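Local coordinates for protein pyruvate kinase (Toxoplasma gondii, PDB 3GG8) that catalyses the last step of glycolysis, transferring the phosphoryl group of phosphoenolpyruvate to ADP to give pyruvate and ATP, at residues C42-A47 and A60-C65; V55-A60 and F355-V360; C143-L148 and V200-I205; I277-L282 and V309-Q314; A415-G420 and A437-E442. All coordinates share one frame; numbering follows the deposited sequence.

Interaction 1: residues C42-A47 and A60-C65; sequences CTMGPA and AGMNVC
Cys42 and Cys65 pair as neighbours on two parallel strands, 39-43 and 62-68, in a buried contact inside the barrel domain. Their CA atoms are 5.2 Å apart. Cys42 N gives a nearly straight hydrogen bond to Val64 O, at 2.9 Å and 174° at the hydrogen. Cys42 O faces the same strand, where the backbone of Arg66 bonds to Cys42, and Cys65 CA comes within 3.4 Å of Cys42 O in a CA-H...O contact.

The side chains of both cysteines lie on the same face of the sheet, and sulfur dominates the packing there. Met62 SD sits against Cys42 CB at 3.7 Å. Cys42 SG lies over the first carbons of the Met62 chain, 3.9 Å from Met62 CB. Met62 runs out with CG anti to the backbone N (chi1 171°) and bends only at its last torsion, which keeps the sulfur beside Cys42. Met44 is folded at chi2 and chi3. Its SD rests on Cys65 CB at 4.0 Å, while its CE meets Met62 SD. Each methionine thus packs on one cysteine.

Helix 51-60 lies on this face through Met57 and Leu54, and helix 74-90 adds Ile84. Gly61 leaves helix 51-60 in a Schellman motif and leads into strand 62-68. Strand, helix and parallel strand make the first beta-alpha-beta unit of a TIM barrel.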
# COMPACT_ATOMS: atom_id res chain seq x y z
N CYS C 42 15.25 -13.27 -35.18
CA CYS C 42 16.40 -13.25 -36.10
C CYS C 42 15.95 -13.12 -37.54
O CYS C 42 15.04 -13.83 -37.99
CB CYS C 42 17.24 -14.51 -35.94
SG CYS C 42 17.94 -14.70 -34.28
N THR C 43 16.57 -12.18 -38.24
CA THR C 43 16.30 -11.93 -39.65
C THR C 43 17.14 -12.89 -40.48
O THR C 43 18.36 -12.99 -40.30
CB THR C 43 16.60 -10.47 -40.02
OG1 THR C 43 15.78 -9.62 -39.22
CG2 THR C 43 16.29 -10.17 -41.50
N MET C 44 16.46 -13.60 -41.39
CA MET C 44 17.09 -14.52 -42.31
C MET C 44 17.85 -13.75 -43.38
O MET C 44 17.46 -12.65 -43.74
CB MET C 44 16.00 -15.34 -43.00
CG MET C 44 15.14 -16.11 -42.01
SD MET C 44 16.09 -17.38 -41.12
CE MET C 44 16.80 -16.50 -39.71
N GLY C 45 18.92 -14.35 -43.89
CA GLY C 45 19.75 -13.71 -44.90
C GLY C 45 20.93 -14.58 -45.27
O GLY C 45 21.05 -15.68 -44.74
N PRO C 46 21.81 -14.10 -46.17
CA PRO C 46 22.95 -14.91 -46.65
C PRO C 46 23.89 -15.41 -45.55
O PRO C 46 24.45 -16.52 -45.67
CB PRO C 46 23.71 -13.95 -47.59
CG PRO C 46 22.70 -12.94 -48.02
CD PRO C 46 21.76 -12.77 -46.82
N ALA C 47 24.08 -14.61 -44.51
CA ALA C 47 24.96 -14.95 -43.41
C ALA C 47 24.43 -16.14 -42.59
O ALA C 47 25.20 -16.80 -41.88
CB ALA C 47 25.17 -13.75 -42.52
N ALA C 60 21.37 -21.32 -29.80
CA ALA C 60 21.83 -20.06 -29.24
C ALA C 60 20.71 -19.22 -28.62
O ALA C 60 20.98 -18.32 -27.82
CB ALA C 60 22.58 -19.27 -30.29
N GLY C 61 19.46 -19.48 -29.03
CA GLY C 61 18.31 -18.72 -28.54
C GLY C 61 17.31 -18.19 -29.57
O GLY C 61 16.37 -17.49 -29.20
N MET C 62 17.49 -18.51 -30.85
CA MET C 62 16.52 -18.05 -31.87
C MET C 62 15.14 -18.68 -31.65
O MET C 62 15.03 -19.89 -31.55
CB MET C 62 17.02 -18.37 -33.29
CG MET C 62 15.99 -18.12 -34.40
SD MET C 62 16.74 -18.14 -36.03
CE MET C 62 16.94 -19.92 -36.33
N ASN C 63 14.09 -17.84 -31.57
CA ASN C 63 12.72 -18.31 -31.43
C ASN C 63 11.85 -17.95 -32.63
O ASN C 63 10.84 -18.59 -32.90
CB ASN C 63 12.07 -17.73 -30.17
CG ASN C 63 12.93 -17.89 -28.94
OD1 ASN C 63 13.35 -16.90 -28.34
ND2 ASN C 63 13.20 -19.15 -28.54
N VAL C 64 12.23 -16.88 -33.33
CA VAL C 64 11.44 -16.38 -34.46
C VAL C 64 12.36 -16.07 -35.63
O VAL C 64 13.43 -15.49 -35.44
CB VAL C 64 10.63 -15.10 -34.09
CG1 VAL C 64 9.78 -14.61 -35.27
CG2 VAL C 64 9.75 -15.33 -32.81
N CYS C 65 11.91 -16.46 -36.83
CA CYS C 65 12.57 -16.17 -38.10
C CYS C 65 11.83 -15.10 -38.91
O CYS C 65 10.72 -15.35 -39.41
CB CYS C 65 12.69 -17.44 -38.93
SG CYS C 65 13.58 -18.75 -38.08

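Interaction 2: residues V55-A60 and F355-V360; sequences VKMIDA and FPVITV
Ala60 CB meets Val360 CG1 at 3.6 Å, the closest approach between segments 55-60 and 355-360. The two methyls of Val360 divide the work. With chi1 at 179°, CG1 lies against Ala60, while CG2 reaches Met57 CG at 4.1 Å. Met57 crosses Val360 at about a right angle. The same Met57 CG touches Val357 CB, and Met57 SD rests 4.3 Å from Pro356 CB. At the more open side, Val357 CG1 meets Lys56 CB at 4.0 Å, and the extended lysine chain then leads away.

The short helical segments run nearly parallel, 10° apart, with axes 8.8 Å from each other. Phe355 is the N-cap residue of helix 356-371, and its carbonyl oxygen accepts from Thr359 N in the first turn. Underneath, Met57 and Val360 both touch Cys42 on strand 39-43 and Thr350 in helix 348-351.

No hydrogen bond crosses between the two segments. The first and last helices of the barrel are therefore joined here by apolar packing alone, with the lysine aliphatic chain at its margin.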
# COMPACT_ATOMS: atom_id res chain seq x y z
N VAL C 55 20.57 -24.15 -37.32
CA VAL C 55 20.57 -25.06 -36.17
C VAL C 55 21.36 -24.46 -34.99
O VAL C 55 20.86 -24.41 -33.87
CB VAL C 55 21.09 -26.45 -36.55
CG1 VAL C 55 21.40 -27.27 -35.30
CG2 VAL C 55 20.07 -27.17 -37.40
N LYS C 56 22.58 -23.99 -35.26
CA LYS C 56 23.42 -23.33 -34.24
C LYS C 56 22.72 -22.10 -33.65
O LYS C 56 22.93 -21.77 -32.49
CB LYS C 56 24.76 -22.92 -34.83
CG LYS C 56 25.71 -24.08 -35.06
CD LYS C 56 27.02 -23.64 -35.67
CE LYS C 56 27.86 -24.84 -36.02
NZ LYS C 56 29.20 -24.45 -36.51
N MET C 57 21.89 -21.45 -34.45
CA MET C 57 21.13 -20.30 -33.99
C MET C 57 19.96 -20.69 -33.11
O MET C 57 19.65 -19.99 -32.16
CB MET C 57 20.67 -19.46 -35.17
CG MET C 57 21.81 -18.62 -35.71
SD MET C 57 21.46 -17.91 -37.30
CE MET C 57 20.26 -16.66 -36.92
N ILE C 58 19.32 -21.83 -33.41
CA ILE C 58 18.31 -22.36 -32.52
C ILE C 58 18.92 -22.61 -31.14
O ILE C 58 18.36 -22.17 -30.13
CB ILE C 58 17.68 -23.66 -33.05
CG1 ILE C 58 16.89 -23.42 -34.33
CG2 ILE C 58 16.81 -24.32 -31.95
CD1 ILE C 58 16.49 -24.69 -35.04
N ASP C 59 20.06 -23.32 -31.09
CA ASP C 59 20.71 -23.65 -29.81
C ASP C 59 21.07 -22.38 -29.06
O ASP C 59 21.05 -22.35 -27.84
CB ASP C 59 21.97 -24.52 -29.99
CG ASP C 59 21.67 -25.87 -30.62
OD1 ASP C 59 20.51 -26.33 -30.55
OD2 ASP C 59 22.62 -26.49 -31.17
N ALA C 60 21.37 -21.32 -29.80
CA ALA C 60 21.83 -20.06 -29.24
C ALA C 60 20.71 -19.22 -28.62
O ALA C 60 20.98 -18.32 -27.82
CB ALA C 60 22.58 -19.27 -30.29
N PHE C 355 29.15 -12.68 -37.80
CA PHE C 355 29.01 -13.49 -36.59
C PHE C 355 27.53 -13.74 -36.22
O PHE C 355 27.10 -13.37 -35.13
CB PHE C 355 29.77 -12.84 -35.42
CG PHE C 355 31.21 -12.51 -35.74
CD1 PHE C 355 32.21 -13.49 -35.62
CD2 PHE C 355 31.57 -11.23 -36.19
CE1 PHE C 355 33.56 -13.19 -35.92
CE2 PHE C 355 32.91 -10.92 -36.48
CZ PHE C 355 33.91 -11.91 -36.36
N PRO C 356 26.76 -14.38 -37.13
CA PRO C 356 25.34 -14.55 -36.81
C PRO C 356 25.06 -15.31 -35.50
O PRO C 356 24.23 -14.85 -34.71
CB PRO C 356 24.77 -15.30 -38.02
CG PRO C 356 25.94 -15.83 -38.77
CD PRO C 356 27.10 -14.93 -38.44
N VAL C 357 25.73 -16.45 -35.26
CA VAL C 357 25.39 -17.26 -34.09
C VAL C 357 25.96 -16.65 -32.82
O VAL C 357 25.28 -16.62 -31.79
CB VAL C 357 25.66 -18.81 -34.23
CG1 VAL C 357 26.02 -19.21 -35.65
CG2 VAL C 357 26.71 -19.29 -33.24
N ILE C 358 27.19 -16.13 -32.90
CA ILE C 358 27.79 -15.36 -31.82
C ILE C 358 26.93 -14.15 -31.43
O ILE C 358 26.83 -13.81 -30.24
CB ILE C 358 29.27 -14.96 -32.12
CG1 ILE C 358 30.16 -16.21 -32.08
CG2 ILE C 358 29.79 -13.92 -31.12
CD1 ILE C 358 31.67 -15.95 -32.17
N THR C 359 26.29 -13.51 -32.41
CA THR C 359 25.41 -12.39 -32.12
C THR C 359 24.17 -12.87 -31.34
O THR C 359 23.73 -12.20 -30.40
CB THR C 359 25.02 -11.59 -33.39
OG1 THR C 359 26.20 -11.24 -34.12
CG2 THR C 359 24.27 -10.31 -33.02
N VAL C 360 23.64 -14.04 -31.70
CA VAL C 360 22.47 -14.58 -31.00
C VAL C 360 22.80 -14.98 -29.56
O VAL C 360 22.01 -14.73 -28.65
CB VAL C 360 21.82 -15.80 -31.72
CG1 VAL C 360 20.64 -16.32 -30.94
CG2 VAL C 360 21.38 -15.43 -33.10

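Interaction 3: residues C143-L148 and V200-I205; sequences CSYGAL and VQLPVI
Tyr145 OH takes a hydrogen bond from a backbone amide, that of Gln201, across two loops with no regular helix or strand. Gln201 N lies 2.9 Å from Tyr145 OH, with 161° at the hydrogen. The same hydroxyl is also hydrogen-bonded to Ser151, so two partners hold it. Gln201 is the centre of an inverse gamma turn, with a weak bond from Leu202 N to Val200 O.

The Tyr145 ring stretches away from its own backbone N (chi1 177°), which carries the hydroxyl across to the 200-205 segment. The ring is packed on both faces. Over one lie the backbone atoms Ala147 C and Leu148 N of its own beta turn, displaced toward the rim. Over the opposite face is Val200 CG1, 4.3 Å from Tyr145 CE2. Leu202 approaches the ring obliquely, with its CD2 3.9 Å from Tyr145 CD2. The Gln201 chain crosses the tyrosine at about a right angle, and its CB is 3.3 Å from Tyr145 OH. The amide and ring planes stand 86° apart.

The type I turn from Tyr145 to Leu148 is closed by Leu148 N bonding to Tyr145 O. It belongs to the small mixed-sheet domain, the B domain inserted in the barrel as in other pyruvate kinases. The contact ties it to the loop leading back to helix 207-217 of the barrel.

One buried phenol thus serves both needs of the contact. Its ring gives the apolar surface, and its hydroxyl accepts from the amide of Gln201, in a segment without regular structure.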
# COMPACT_ATOMS: atom_id res chain seq x y z
N CYS C 143 12.17 13.37 -56.63
CA CYS C 143 11.65 12.57 -55.52
C CYS C 143 10.51 11.68 -56.03
O CYS C 143 9.64 12.15 -56.76
CB CYS C 143 11.17 13.49 -54.40
SG CYS C 143 10.10 12.75 -53.15
N SER C 144 10.52 10.40 -55.64
CA SER C 144 9.55 9.41 -56.16
C SER C 144 8.11 9.65 -55.74
O SER C 144 7.18 9.10 -56.34
CB SER C 144 9.97 8.01 -55.74
OG SER C 144 9.89 7.88 -54.34
N TYR C 145 7.94 10.46 -54.69
CA TYR C 145 6.66 10.69 -54.06
C TYR C 145 5.95 11.89 -54.70
O TYR C 145 6.27 13.04 -54.42
CB TYR C 145 6.88 10.88 -52.55
CG TYR C 145 5.65 11.21 -51.73
CD1 TYR C 145 5.71 12.19 -50.74
CD2 TYR C 145 4.44 10.53 -51.92
CE1 TYR C 145 4.59 12.51 -49.97
CE2 TYR C 145 3.31 10.85 -51.16
CZ TYR C 145 3.40 11.84 -50.19
OH TYR C 145 2.31 12.16 -49.42
N GLY C 146 4.99 11.58 -55.57
CA GLY C 146 4.33 12.58 -56.43
C GLY C 146 3.53 13.64 -55.70
O GLY C 146 3.37 14.75 -56.20
N ALA C 147 3.02 13.28 -54.52
CA ALA C 147 2.24 14.18 -53.68
C ALA C 147 3.09 14.95 -52.66
O ALA C 147 2.55 15.57 -51.76
CB ALA C 147 1.15 13.39 -52.95
N LEU C 148 4.42 14.91 -52.79
CA LEU C 148 5.28 15.72 -51.90
C LEU C 148 4.85 17.19 -51.71
O LEU C 148 4.75 17.68 -50.56
CB LEU C 148 6.76 15.63 -52.32
CG LEU C 148 7.79 16.42 -51.50
CD1 LEU C 148 7.88 15.88 -50.06
CD2 LEU C 148 9.15 16.43 -52.18
N VAL C 200 2.41 10.17 -44.97
CA VAL C 200 2.79 9.76 -46.32
C VAL C 200 1.56 9.21 -47.04
O VAL C 200 0.97 8.23 -46.59
CB VAL C 200 3.96 8.75 -46.33
CG1 VAL C 200 4.32 8.35 -47.75
CG2 VAL C 200 5.18 9.34 -45.61
N GLN C 201 1.18 9.84 -48.15
CA GLN C 201 -0.04 9.50 -48.88
C GLN C 201 0.19 8.35 -49.85
O GLN C 201 -0.17 8.43 -51.04
CB GLN C 201 -0.60 10.71 -49.63
CG GLN C 201 -1.09 11.86 -48.74
CD GLN C 201 -1.48 13.10 -49.55
OE1 GLN C 201 -2.13 13.00 -50.60
NE2 GLN C 201 -1.08 14.27 -49.06
N LEU C 202 0.76 7.27 -49.34
CA LEU C 202 1.01 6.06 -50.10
C LEU C 202 0.40 4.89 -49.35
O LEU C 202 0.40 4.87 -48.11
CB LEU C 202 2.53 5.84 -50.25
CG LEU C 202 3.32 6.89 -51.02
CD1 LEU C 202 4.78 6.52 -51.00
CD2 LEU C 202 2.80 7.07 -52.45
N PRO C 203 -0.15 3.91 -50.10
CA PRO C 203 -0.71 2.70 -49.51
C PRO C 203 0.32 1.95 -48.68
O PRO C 203 1.43 1.68 -49.14
CB PRO C 203 -1.15 1.87 -50.73
CG PRO C 203 -0.46 2.45 -51.90
CD PRO C 203 -0.30 3.91 -51.57
N VAL C 204 -0.06 1.64 -47.45
CA VAL C 204 0.76 0.88 -46.53
C VAL C 204 0.93 -0.54 -47.05
O VAL C 204 2.02 -1.09 -47.01
CB VAL C 204 0.20 0.97 -45.08
CG1 VAL C 204 0.86 -0.08 -44.16
CG2 VAL C 204 0.45 2.38 -44.51
N ILE C 205 -0.15 -1.12 -47.57
CA ILE C 205 -0.08 -2.44 -48.18
C ILE C 205 -0.44 -2.22 -49.65
O ILE C 205 -1.62 -2.17 -50.00
CB ILE C 205 -1.06 -3.46 -47.48
CG1 ILE C 205 -0.73 -3.66 -45.99
CG2 ILE C 205 -1.11 -4.80 -48.20
CD1 ILE C 205 0.65 -4.31 -45.66

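Interaction 4: residues I277-L282 and V309-Q314; sequences IARGDL and VITATQ
Thr313 O is gripped by two nitrogens of one guanidinium. Arg279 NE lies 3.1 Å from Thr313 O and Arg279 NH2 lies 3.0 Å from it. This is a side-on grip with the oxygen in the guanidinium plane. NE also makes a weak bond to Ala312 O. The arginine chain is bent at chi2 and chi3, which folds the group back over the end of strand 309-312. Thr311 CG2 covers one guanidinium face and lies 3.6 Å from Arg279 CD. Asp332 forms a salt bridge to NH2 and Gln295 accepts from NH1, so the head group is fixed by several partners.

Thr313 is used a second time. Gly280 N donates to Thr313 OG1 at 2.8 Å, nearly straight at 167°. The torsion of Thr313 places OG1 between its backbone N and carbonyl carbon (chi1 83°), facing the start of helix 279-282. The threonine hydroxyl in turn donates to Ala312 O. Gly280 CA packs on the Gln314 amide, 3.5 Å from Gln314 CD. Gln314 OE1 is hydrogen-bonded to Arg327 of the second subunit, which brings the subunit interface to this point.

Earlier in the two segments, the strands pair in parallel. Ile277 N bonds to Ile310 O at 2.8 Å, and Ala312 N bonds to Ile277 O. Ile277 CD1 meets Val309 CG2 at 3.5 Å.

Strands 275-278 and 309-312 are the sixth and seventh of the TIM barrel. The polar network gathers at their C-terminal ends, the end where barrel enzymes carry their active sites.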
# COMPACT_ATOMS: atom_id res chain seq x y z
N ILE C 277 8.41 -2.00 -32.59
CA ILE C 277 8.93 -0.64 -32.47
C ILE C 277 10.21 -0.51 -33.30
O ILE C 277 11.23 -1.13 -32.98
CB ILE C 277 9.22 -0.30 -30.98
CG1 ILE C 277 7.99 -0.54 -30.10
CG2 ILE C 277 9.79 1.14 -30.82
CD1 ILE C 277 8.28 -0.45 -28.62
N ALA C 278 10.15 0.27 -34.38
CA ALA C 278 11.31 0.51 -35.24
C ALA C 278 11.97 1.82 -34.85
O ALA C 278 11.66 2.88 -35.43
CB ALA C 278 10.88 0.55 -36.71
N ARG C 279 12.88 1.74 -33.87
CA ARG C 279 13.55 2.92 -33.31
C ARG C 279 14.30 3.75 -34.34
O ARG C 279 14.17 4.96 -34.34
CB ARG C 279 14.54 2.55 -32.19
CG ARG C 279 13.90 2.03 -30.91
CD ARG C 279 14.04 0.52 -30.83
NE ARG C 279 15.43 0.08 -30.98
CZ ARG C 279 16.34 0.10 -30.01
NH1 ARG C 279 16.04 0.54 -28.80
NH2 ARG C 279 17.57 -0.34 -30.26
N GLY C 280 15.09 3.11 -35.19
CA GLY C 280 15.90 3.80 -36.18
C GLY C 280 15.09 4.64 -37.16
O GLY C 280 15.47 5.76 -37.50
N ASP C 281 13.97 4.10 -37.63
CA ASP C 281 13.05 4.85 -38.50
C ASP C 281 12.36 5.98 -37.73
O ASP C 281 12.23 7.10 -38.25
CB ASP C 281 12.05 3.91 -39.16
CG ASP C 281 12.74 2.71 -39.80
OD1 ASP C 281 12.97 1.71 -39.09
OD2 ASP C 281 13.07 2.76 -41.01
N LEU C 282 11.96 5.71 -36.48
CA LEU C 282 11.31 6.73 -35.64
C LEU C 282 12.25 7.92 -35.43
O LEU C 282 11.80 9.07 -35.36
CB LEU C 282 10.87 6.14 -34.29
CG LEU C 282 9.53 5.42 -34.24
CD1 LEU C 282 9.39 4.54 -33.00
CD2 LEU C 282 8.40 6.45 -34.32
N VAL C 309 5.36 -7.17 -27.62
CA VAL C 309 6.04 -6.03 -28.25
C VAL C 309 7.45 -6.46 -28.67
O VAL C 309 8.16 -7.13 -27.89
CB VAL C 309 6.03 -4.74 -27.34
CG1 VAL C 309 6.74 -4.96 -26.02
CG2 VAL C 309 6.59 -3.50 -28.09
N ILE C 310 7.83 -6.14 -29.90
CA ILE C 310 9.21 -6.36 -30.39
C ILE C 310 9.98 -5.04 -30.51
O ILE C 310 9.50 -4.09 -31.09
CB ILE C 310 9.22 -7.07 -31.77
CG1 ILE C 310 8.26 -8.28 -31.77
CG2 ILE C 310 10.66 -7.46 -32.20
CD1 ILE C 310 7.95 -8.76 -33.17
N THR C 311 11.18 -5.01 -29.94
CA THR C 311 12.10 -3.90 -30.08
C THR C 311 13.11 -4.19 -31.20
O THR C 311 13.89 -5.16 -31.13
CB THR C 311 12.80 -3.62 -28.72
OG1 THR C 311 11.80 -3.41 -27.72
CG2 THR C 311 13.68 -2.38 -28.80
N ALA C 312 13.09 -3.34 -32.22
CA ALA C 312 13.81 -3.60 -33.45
C ALA C 312 14.71 -2.44 -33.85
O ALA C 312 14.50 -1.29 -33.42
CB ALA C 312 12.82 -3.94 -34.57
N THR C 313 15.72 -2.77 -34.66
CA THR C 313 16.64 -1.83 -35.30
C THR C 313 17.64 -1.26 -34.32
O THR C 313 17.35 -1.11 -33.12
CB THR C 313 15.96 -0.67 -36.07
OG1 THR C 313 15.61 0.37 -35.16
CG2 THR C 313 14.72 -1.13 -36.83
N GLN C 314 18.81 -0.94 -34.85
CA GLN C 314 19.89 -0.35 -34.09
C GLN C 314 20.09 -1.03 -32.73
O GLN C 314 20.18 -0.36 -31.70
CB GLN C 314 19.64 1.14 -33.91
CG GLN C 314 19.26 1.85 -35.20
CD GLN C 314 19.20 3.34 -35.01
OE1 GLN C 314 18.74 3.84 -33.98
NE2 GLN C 314 19.67 4.07 -36.01

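Interaction 5: residues A415-G420 and A437-E442; sequences ALTETG and ALSASE
Leu416 and Leu438 lie side by side and point the same way, with Leu416 CD1 4.0 Å from Leu438 CD1. Both have CG anti to the carbonyl carbon, but they part at chi2, which is 72° in Leu416 and 164° in Leu438. On the other face of the sheet, Ala415 and Ala437 have only their methyls to offer, and the backbones draw to 4.5 Å between CA atoms.

Two backbone bonds join the segments: Leu438 N to Ala415 O at 2.7 Å and Thr417 N to Leu438 O at 2.8 Å. The backbones of Ala415 and Leu436 add another between the strands.

Past the last bridge a side chain takes over. In Ser439 a chi1 of -167° swings the hydroxyl across to donate to Thr417 O at 2.6 Å. Thr417 CG2 packs 4.2 Å from Ser439 CB. Its OG1 turns elsewhere, to Glu496. The Glu418 chain starts away from the other segment and bends at chi2. This brings OE1 back to Ser441 CB at 3.8 Å. Ser441 is an N-cap residue, and its OG accepts from Thr444 N.

Strand 412-416, helix 421-427 and strand 435-439 form a beta-alpha-beta unit of the alpha/beta domain. That helix covers the alanine face through Ala423. Helix 465-478 covers the leucine face through Val468. Strand 454-458 runs along the far side of 435-439, strand 487-494 along the far side of 412-416, and helix 442-447 begins just after Ser441.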
# COMPACT_ATOMS: atom_id res chain seq x y z
N ALA C 415 0.60 -23.49 -18.19
CA ALA C 415 -0.50 -22.79 -18.84
C ALA C 415 -1.08 -23.69 -19.91
O ALA C 415 -0.49 -23.85 -20.97
CB ALA C 415 -0.03 -21.47 -19.45
N LEU C 416 -2.21 -24.32 -19.62
CA LEU C 416 -2.87 -25.16 -20.61
C LEU C 416 -3.74 -24.25 -21.45
O LEU C 416 -4.55 -23.49 -20.91
CB LEU C 416 -3.72 -26.23 -19.93
CG LEU C 416 -3.01 -27.44 -19.35
CD1 LEU C 416 -2.23 -27.05 -18.08
CD2 LEU C 416 -4.03 -28.55 -19.06
N THR C 417 -3.58 -24.31 -22.77
CA THR C 417 -4.17 -23.27 -23.62
C THR C 417 -4.48 -23.71 -25.05
O THR C 417 -3.69 -24.40 -25.70
CB THR C 417 -3.27 -22.00 -23.64
OG1 THR C 417 -3.96 -20.93 -24.28
CG2 THR C 417 -1.94 -22.27 -24.36
N GLU C 418 -5.65 -23.32 -25.52
CA GLU C 418 -6.05 -23.63 -26.89
C GLU C 418 -5.68 -22.45 -27.77
O GLU C 418 -4.93 -22.62 -28.74
CB GLU C 418 -7.55 -23.95 -26.95
CG GLU C 418 -8.11 -24.31 -28.33
CD GLU C 418 -7.37 -25.46 -29.04
OE1 GLU C 418 -7.49 -25.56 -30.29
OE2 GLU C 418 -6.66 -26.25 -28.36
N THR C 419 -6.14 -21.25 -27.41
CA THR C 419 -5.97 -20.06 -28.24
C THR C 419 -4.71 -19.27 -27.89
O THR C 419 -4.36 -18.32 -28.60
CB THR C 419 -7.14 -19.06 -28.09
OG1 THR C 419 -7.02 -18.36 -26.84
CG2 THR C 419 -8.52 -19.74 -28.21
N GLY C 420 -4.06 -19.63 -26.78
CA GLY C 420 -2.91 -18.87 -26.29
C GLY C 420 -3.25 -17.88 -25.19
O GLY C 420 -2.34 -17.41 -24.48
N ALA C 437 3.64 -23.39 -21.52
CA ALA C 437 2.37 -23.40 -22.22
C ALA C 437 2.16 -24.73 -22.94
O ALA C 437 3.00 -25.15 -23.75
CB ALA C 437 2.32 -22.25 -23.19
N LEU C 438 1.05 -25.40 -22.62
CA LEU C 438 0.70 -26.70 -23.23
C LEU C 438 -0.51 -26.53 -24.13
O LEU C 438 -1.53 -25.96 -23.71
CB LEU C 438 0.41 -27.75 -22.16
CG LEU C 438 1.50 -27.97 -21.09
CD1 LEU C 438 0.92 -28.73 -19.90
CD2 LEU C 438 2.71 -28.71 -21.66
N SER C 439 -0.41 -27.02 -25.36
CA SER C 439 -1.43 -26.75 -26.36
C SER C 439 -1.48 -27.85 -27.42
O SER C 439 -0.46 -28.43 -27.78
CB SER C 439 -1.17 -25.39 -27.01
OG SER C 439 -2.28 -24.94 -27.76
N ALA C 440 -2.67 -28.14 -27.92
CA ALA C 440 -2.77 -29.12 -29.00
C ALA C 440 -2.69 -28.40 -30.34
O ALA C 440 -2.50 -29.03 -31.37
CB ALA C 440 -4.06 -29.93 -28.87
N SER C 441 -2.81 -27.08 -30.30
CA SER C 441 -2.87 -26.28 -31.52
C SER C 441 -1.49 -25.80 -31.97
O SER C 441 -0.82 -25.05 -31.26
CB SER C 441 -3.83 -25.11 -31.34
OG SER C 441 -3.39 -24.01 -32.10
N GLU C 442 -1.09 -26.25 -33.15
CA GLU C 442 0.22 -25.92 -33.73
C GLU C 442 0.45 -24.41 -33.94
O GLU C 442 1.53 -23.89 -33.62
CB GLU C 442 0.41 -26.67 -35.05
CG GLU C 442 1.87 -26.90 -35.41
CD GLU C 442 2.07 -28.05 -36.38
OE1 GLU C 442 2.55 -27.77 -37.49
OE2 GLU C 442 1.74 -29.23 -36.03

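From the N terminus, interaction 1 closes the short loop through helix 51-60 and joins the first two barrel strands. Interaction 2 starts on that same helix and crosses interaction 1 along the chain. They share Ala60. Interaction 2 closes a loop of nearly 300 residues, bringing the last barrel helix back to the first. Interactions 3 and 4 are nested in that loop, in series. Interaction 3 ties a turn within the mixed-sheet domain to the chain on its way back to the barrel. Interaction 4 closes a loop through helix 288-305 and ties barrel strands six and seven. Interaction 5 follows in the alpha/beta domain, closing a loop through helix 421-427, its centre 42 Å from that of interaction 3.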